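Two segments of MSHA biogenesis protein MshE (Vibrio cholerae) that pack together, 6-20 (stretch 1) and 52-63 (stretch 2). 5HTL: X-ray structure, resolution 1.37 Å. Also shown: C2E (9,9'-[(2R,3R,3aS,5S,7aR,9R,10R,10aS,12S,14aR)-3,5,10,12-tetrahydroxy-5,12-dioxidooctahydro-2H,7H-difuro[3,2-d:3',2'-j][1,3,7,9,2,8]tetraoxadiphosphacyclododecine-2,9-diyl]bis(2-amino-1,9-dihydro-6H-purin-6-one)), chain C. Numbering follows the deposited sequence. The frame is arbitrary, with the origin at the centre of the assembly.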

# COMPACT_ATOMS: atom_id res chain seq x y z
N LEU A 6 1.97 -9.51 -6.68
CA LEU A 6 3.37 -9.92 -6.69
C LEU A 6 4.31 -8.74 -6.49
O LEU A 6 4.38 -7.82 -7.30
N ARG A 7 5.06 -8.77 -5.40
CA ARG A 7 6.11 -7.80 -5.17
C ARG A 7 7.37 -8.28 -5.88
O ARG A 7 7.47 -9.46 -6.24
N LYS A 8 8.32 -7.38 -6.07
CA LYS A 8 9.64 -7.79 -6.52
C LYS A 8 10.31 -8.40 -5.29
O LYS A 8 10.24 -7.83 -4.21
N ARG A 9 10.96 -9.55 -5.43
CA ARG A 9 11.53 -10.16 -4.23
C ARG A 9 12.69 -9.33 -3.69
O ARG A 9 13.39 -8.62 -4.43
N LEU A 10 12.88 -9.40 -2.38
CA LEU A 10 13.72 -8.45 -1.67
C LEU A 10 15.19 -8.51 -2.07
O LEU A 10 15.81 -7.47 -2.24
N GLY A 11 15.73 -9.72 -2.24
CA GLY A 11 17.12 -9.87 -2.64
C GLY A 11 17.43 -9.14 -3.94
O GLY A 11 18.34 -8.31 -4.00
N ASP A 12 16.65 -9.44 -4.98
CA ASP A 12 16.84 -8.80 -6.28
C ASP A 12 16.70 -7.30 -6.20
O ASP A 12 17.44 -6.57 -6.84
N LEU A 13 15.76 -6.82 -5.39
CA LEU A 13 15.58 -5.39 -5.20
C LEU A 13 16.85 -4.76 -4.62
O LEU A 13 17.33 -3.73 -5.10
N LEU A 14 17.38 -5.37 -3.56
CA LEU A 14 18.56 -4.84 -2.90
C LEU A 14 19.80 -4.89 -3.79
O LEU A 14 20.66 -4.03 -3.70
N VAL A 15 19.91 -5.91 -4.63
CA VAL A 15 21.05 -5.99 -5.54
C VAL A 15 20.94 -4.95 -6.63
O VAL A 15 21.90 -4.26 -6.94
N GLU A 16 19.75 -4.83 -7.22
CA GLU A 16 19.53 -3.89 -8.31
C GLU A 16 19.72 -2.45 -7.86
O GLU A 16 20.18 -1.62 -8.65
N GLU A 17 19.39 -2.15 -6.62
CA GLU A 17 19.54 -0.78 -6.15
C GLU A 17 20.89 -0.52 -5.48
O GLU A 17 21.12 0.55 -4.90
N GLY A 18 21.78 -1.50 -5.59
CA GLY A 18 23.17 -1.34 -5.20
C GLY A 18 23.40 -1.33 -3.71
O GLY A 18 24.37 -0.73 -3.23
N ILE A 19 22.53 -2.03 -2.98
CA ILE A 19 22.59 -2.05 -1.53
C ILE A 19 23.41 -3.24 -1.04
O ILE A 19 24.26 -3.10 -0.17
N VAL A 20 23.13 -4.41 -1.61
CA VAL A 20 23.91 -5.60 -1.30
C VAL A 20 24.43 -6.21 -2.60
O VAL A 20 23.86 -5.96 -3.67
N THR A 52 17.88 0.39 9.17
CA THR A 52 17.27 1.51 8.48
C THR A 52 17.12 1.20 7.00
O THR A 52 16.08 1.47 6.40
N GLN A 53 18.16 0.62 6.41
CA GLN A 53 18.09 0.21 5.01
C GLN A 53 16.99 -0.81 4.77
O GLN A 53 16.24 -0.69 3.80
N LEU A 54 16.89 -1.80 5.64
CA LEU A 54 15.82 -2.79 5.53
C LEU A 54 14.43 -2.13 5.58
O LEU A 54 13.57 -2.45 4.76
N LEU A 55 14.24 -1.23 6.54
CA LEU A 55 13.00 -0.47 6.67
C LEU A 55 12.64 0.24 5.37
O LEU A 55 11.51 0.11 4.85
N ASN A 56 13.60 0.97 4.82
CA ASN A 56 13.37 1.76 3.63
C ASN A 56 13.07 0.90 2.39
O ASN A 56 12.23 1.26 1.57
N PHE A 57 13.75 -0.23 2.26
CA PHE A 57 13.53 -1.07 1.09
C PHE A 57 12.35 -2.02 1.19
O PHE A 57 11.75 -2.36 0.16
N LEU A 58 11.97 -2.41 2.40
CA LEU A 58 10.68 -3.08 2.59
C LEU A 58 9.56 -2.13 2.18
O LEU A 58 8.62 -2.52 1.50
N ALA A 59 9.68 -0.87 2.58
CA ALA A 59 8.70 0.14 2.19
C ALA A 59 8.61 0.26 0.67
O ALA A 59 7.52 0.30 0.10
N GLN A 60 9.75 0.32 -0.00
CA GLN A 60 9.74 0.37 -1.46
C GLN A 60 9.12 -0.89 -2.07
O GLN A 60 8.27 -0.82 -2.96
N GLN A 61 9.54 -2.05 -1.58
CA GLN A 61 9.00 -3.33 -2.05
C GLN A 61 7.48 -3.42 -1.95
O GLN A 61 6.81 -3.89 -2.88
N LEU A 62 6.94 -2.98 -0.81
CA LEU A 62 5.52 -3.09 -0.53
C LEU A 62 4.70 -1.88 -0.99
O LEU A 62 3.48 -1.84 -0.78
N SER A 63 5.39 -0.91 -1.60
CA SER A 63 4.78 0.32 -2.11
C SER A 63 4.01 1.08 -1.02
O SER A 63 2.81 1.35 -1.15

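The two stretches form a mixed contact, in which an apolar cluster around Phe 57 joins two steeply crossed helices (112° between their directions) and a glutamine near the other end bonds to the loop of stretch 1 and to the bound C2E.

Phe 57 (chi1 m) points toward stretch 1, and its flat ring suits a site touched by several aliphatic groups at once. Leu 13 (chi1 t, chi2 t), also pointing toward its partner, brings CD2 to 3.4 Å from Phe 57 CD1; Ile 19 (m, m) sets CD1 3.4 Å from Phe 57 CZ. Leu 14 starts sideways, but its m, t rotamer carries CD2 to 3.7 Å from Phe 57 CB. Glu 17 points toward the helix, with CB 4.1 Å from Phe 57 CE1 and CG 4.4 Å from Gln 60 NE2. Leu 10 (t, p) extends the apolar surface, with CD2 3.9 Å from Leu 54 CD1.

Gln 61, extended by chi1 t and chi2 t, suits its buried place because its amide both donates and accepts. Gln 61 NE2 donates to Lys 8 O (2.8 Å, nearly linear at 170°) and to C2E O2P (2.8 Å), while Gln 61 OE1 accepts from C2E O2A (2.7 Å). Leu 10 N also donates to C2E O2P (2.7 Å), so one phosphate oxygen gathers donors from both stretches. Arg 7 (chi1 p) points inward: Leu 62 CD2 lies over one guanidinium face, 4.0 Å from Arg 7 CZ, and Arg 7 NH1 donates to C2E O2A at 3.0 Å. Gly 11 leaves room for the ligand, since a CB there would clash with C2E O6; its N donates to C2E N7 (3.1 Å).

Two waters complete the join. Water 1 accepts from Lys 8 N (2.9 Å) and donates to Gln 61 O (2.8 Å); water 2 accepts from Gln 53 NE2 (3.1 Å) and lies 2.8 Å from Ile 19 O.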

# COMPACT_ATOMS: atom_id res chain seq x y z
CB LEU A 6 3.75 -10.60 -8.01
CG LEU A 6 2.83 -10.36 -9.20
CD1 LEU A 6 2.86 -8.90 -9.61
CD2 LEU A 6 3.24 -11.28 -10.30
CB ARG A 7 6.37 -7.74 -3.68
CG ARG A 7 6.86 -9.07 -3.15
CD ARG A 7 6.74 -9.18 -1.65
NE ARG A 7 5.35 -9.34 -1.26
CZ ARG A 7 4.94 -9.66 -0.04
NH1 ARG A 7 5.83 -9.86 0.92
NH2 ARG A 7 3.64 -9.80 0.21
CB LYS A 8 10.43 -6.58 -7.01
CG LYS A 8 11.81 -6.92 -7.49
CD LYS A 8 12.59 -5.67 -7.83
CE LYS A 8 13.94 -6.05 -8.38
NZ LYS A 8 13.80 -6.85 -9.64
CB ARG A 9 11.89 -11.63 -4.42
CG ARG A 9 12.91 -11.90 -5.46
CD ARG A 9 13.03 -13.39 -5.71
NE ARG A 9 14.12 -13.67 -6.63
CZ ARG A 9 14.47 -14.88 -7.02
NH1 ARG A 9 13.82 -15.95 -6.58
NH2 ARG A 9 15.48 -15.02 -7.87
CB LEU A 10 13.56 -8.61 -0.15
CG LEU A 10 14.31 -7.57 0.68
CD1 LEU A 10 13.76 -6.18 0.42
CD2 LEU A 10 14.21 -7.94 2.16
CB ASP A 12 15.85 -9.37 -7.30
CG ASP A 12 16.11 -10.83 -7.61
OD1 ASP A 12 17.28 -11.26 -7.57
OD2 ASP A 12 15.13 -11.55 -7.90
CB LEU A 13 14.37 -5.13 -4.29
CG LEU A 13 13.93 -3.70 -4.00
CD1 LEU A 13 12.48 -3.69 -3.58
CD2 LEU A 13 14.74 -3.09 -2.89
CB LEU A 14 18.81 -5.61 -1.60
CG LEU A 14 17.74 -5.43 -0.53
CD1 LEU A 14 17.99 -6.38 0.63
CD2 LEU A 14 17.74 -3.99 -0.04
CB VAL A 15 21.18 -7.38 -6.16
CG1 VAL A 15 22.26 -7.39 -7.25
CG2 VAL A 15 21.51 -8.40 -5.11
CB GLU A 16 18.15 -4.08 -8.91
CG GLU A 16 18.00 -5.36 -9.71
CD GLU A 16 16.61 -5.52 -10.29
OE1 GLU A 16 15.88 -4.51 -10.34
OE2 GLU A 16 16.26 -6.65 -10.68
CB GLU A 17 18.35 -0.36 -5.28
CG GLU A 17 17.04 -0.33 -6.08
CD GLU A 17 17.20 0.35 -7.46
OE1 GLU A 17 17.89 1.38 -7.56
OE2 GLU A 17 16.62 -0.17 -8.44
CB ILE A 19 21.17 -2.10 -0.92
CG1 ILE A 19 20.30 -1.00 -1.51
CG2 ILE A 19 21.25 -1.99 0.58
CD1 ILE A 19 20.86 0.41 -1.32
CB VAL A 20 23.12 -6.64 -0.48
CG1 VAL A 20 22.53 -6.00 0.79
CG2 VAL A 20 22.06 -7.33 -1.32
CB THR A 52 18.12 2.79 8.65
OG1 THR A 52 18.24 3.09 10.05
CG2 THR A 52 17.48 3.97 7.91
CB GLN A 53 19.42 -0.40 4.56
CG GLN A 53 20.54 0.59 4.36
CD GLN A 53 21.83 -0.10 4.04
OE1 GLN A 53 22.19 -1.09 4.67
NE2 GLN A 53 22.55 0.41 3.04
CB LEU A 54 15.95 -3.87 6.60
CG LEU A 54 14.84 -4.93 6.61
CD1 LEU A 54 14.75 -5.62 5.24
CD2 LEU A 54 15.05 -5.94 7.74
CB LEU A 55 13.17 0.55 7.80
CG LEU A 55 12.04 1.52 8.14
CD1 LEU A 55 11.03 0.87 9.05
CD2 LEU A 55 12.62 2.75 8.81
CB ASN A 56 14.57 2.68 3.35
CG ASN A 56 14.70 3.79 4.38
OD1 ASN A 56 13.71 4.24 4.97
ND2 ASN A 56 15.93 4.25 4.60
CB PHE A 57 14.84 -1.75 0.64
CG PHE A 57 15.81 -0.77 0.08
CD1 PHE A 57 15.65 -0.31 -1.21
CD2 PHE A 57 16.83 -0.25 0.85
CE1 PHE A 57 16.52 0.62 -1.74
CE2 PHE A 57 17.69 0.69 0.33
CZ PHE A 57 17.54 1.12 -0.97
CB LEU A 58 10.50 -3.50 4.05
CG LEU A 58 11.22 -4.78 4.48
CD1 LEU A 58 11.07 -5.02 5.98
CD2 LEU A 58 10.70 -5.98 3.69
CB ALA A 59 9.01 1.48 2.82
CB GLN A 60 11.16 0.58 -1.99
CG GLN A 60 11.25 0.63 -3.50
CD GLN A 60 12.61 1.07 -4.00
OE1 GLN A 60 13.44 1.54 -3.22
NE2 GLN A 60 12.85 0.92 -5.29
CB GLN A 61 9.62 -4.48 -1.26
CG GLN A 61 9.14 -5.83 -1.75
CD GLN A 61 9.53 -6.97 -0.84
OE1 GLN A 61 9.36 -6.90 0.38
NE2 GLN A 61 10.05 -8.05 -1.43
CB LEU A 62 5.32 -3.33 0.96
CG LEU A 62 6.04 -4.57 1.50
CD1 LEU A 62 5.85 -4.67 3.02
CD2 LEU A 62 5.55 -5.82 0.76
CB SER A 63 3.87 0.03 -3.30
OG SER A 63 3.67 1.20 -4.06
P1 C2E C . 9.92 -11.81 -0.90
O2P C2E C . 10.91 -10.69 -1.01
O1P C2E C . 8.97 -11.87 -2.08
O5' C2E C . 10.72 -13.16 -0.75
C5' C2E C . 10.18 -14.42 -0.48
C4' C2E C . 11.16 -15.45 -0.14
O4' C2E C . 12.02 -15.68 -1.21
C3' C2E C . 12.03 -15.03 1.01
O3' C2E C . 11.51 -15.52 2.22
C2' C2E C . 13.30 -15.53 0.67
O2' C2E C . 13.50 -16.82 1.28
C1' C2E C . 13.36 -15.62 -0.81
N9 C2E C . 13.93 -14.44 -1.38
C8 C2E C . 13.85 -13.12 -1.22
N7 C2E C . 14.65 -12.58 -2.15
C5 C2E C . 15.22 -13.58 -2.89
C6 C2E C . 16.11 -13.55 -3.97
O6 C2E C . 16.57 -12.37 -4.45
N1 C2E C . 16.51 -14.70 -4.52
C2 C2E C . 16.06 -15.86 -4.04
N2 C2E C . 16.53 -17.06 -4.67
N3 C2E C . 15.19 -15.95 -3.00
C4 C2E C . 14.75 -14.82 -2.40
P11 C2E C . 11.59 -14.67 3.56
O21 C2E C . 11.14 -15.50 4.74
O11 C2E C . 13.03 -14.30 3.76
O5A C2E C . 10.82 -13.32 3.43
C5A C2E C . 9.42 -13.28 3.22
C4A C2E C . 8.88 -12.02 2.78
O4A C2E C . 9.00 -11.02 3.85
C3A C2E C . 9.62 -11.43 1.65
O3A C2E C . 9.01 -11.65 0.39
C2A C2E C . 9.73 -9.99 1.93
O2A C2E C . 8.68 -9.25 1.44
C1A C2E C . 9.70 -9.88 3.42
N91 C2E C . 10.97 -9.89 4.14
C81 C2E C . 12.14 -10.46 3.79
N71 C2E C . 13.04 -10.27 4.76
C51 C2E C . 12.45 -9.57 5.75
C61 C2E C . 12.84 -9.07 7.00
O61 C2E C . 14.12 -9.26 7.50
N11 C2E C . 11.97 -8.40 7.75
C21 C2E C . 10.72 -8.20 7.32
N21 C2E C . 9.88 -7.47 8.19
N31 C2E C . 10.29 -8.65 6.14
C41 C2E C . 11.14 -9.34 5.35
O HOH W 1 7.92 -4.63 -5.36
O HOH W 2 24.52 -1.96 2.39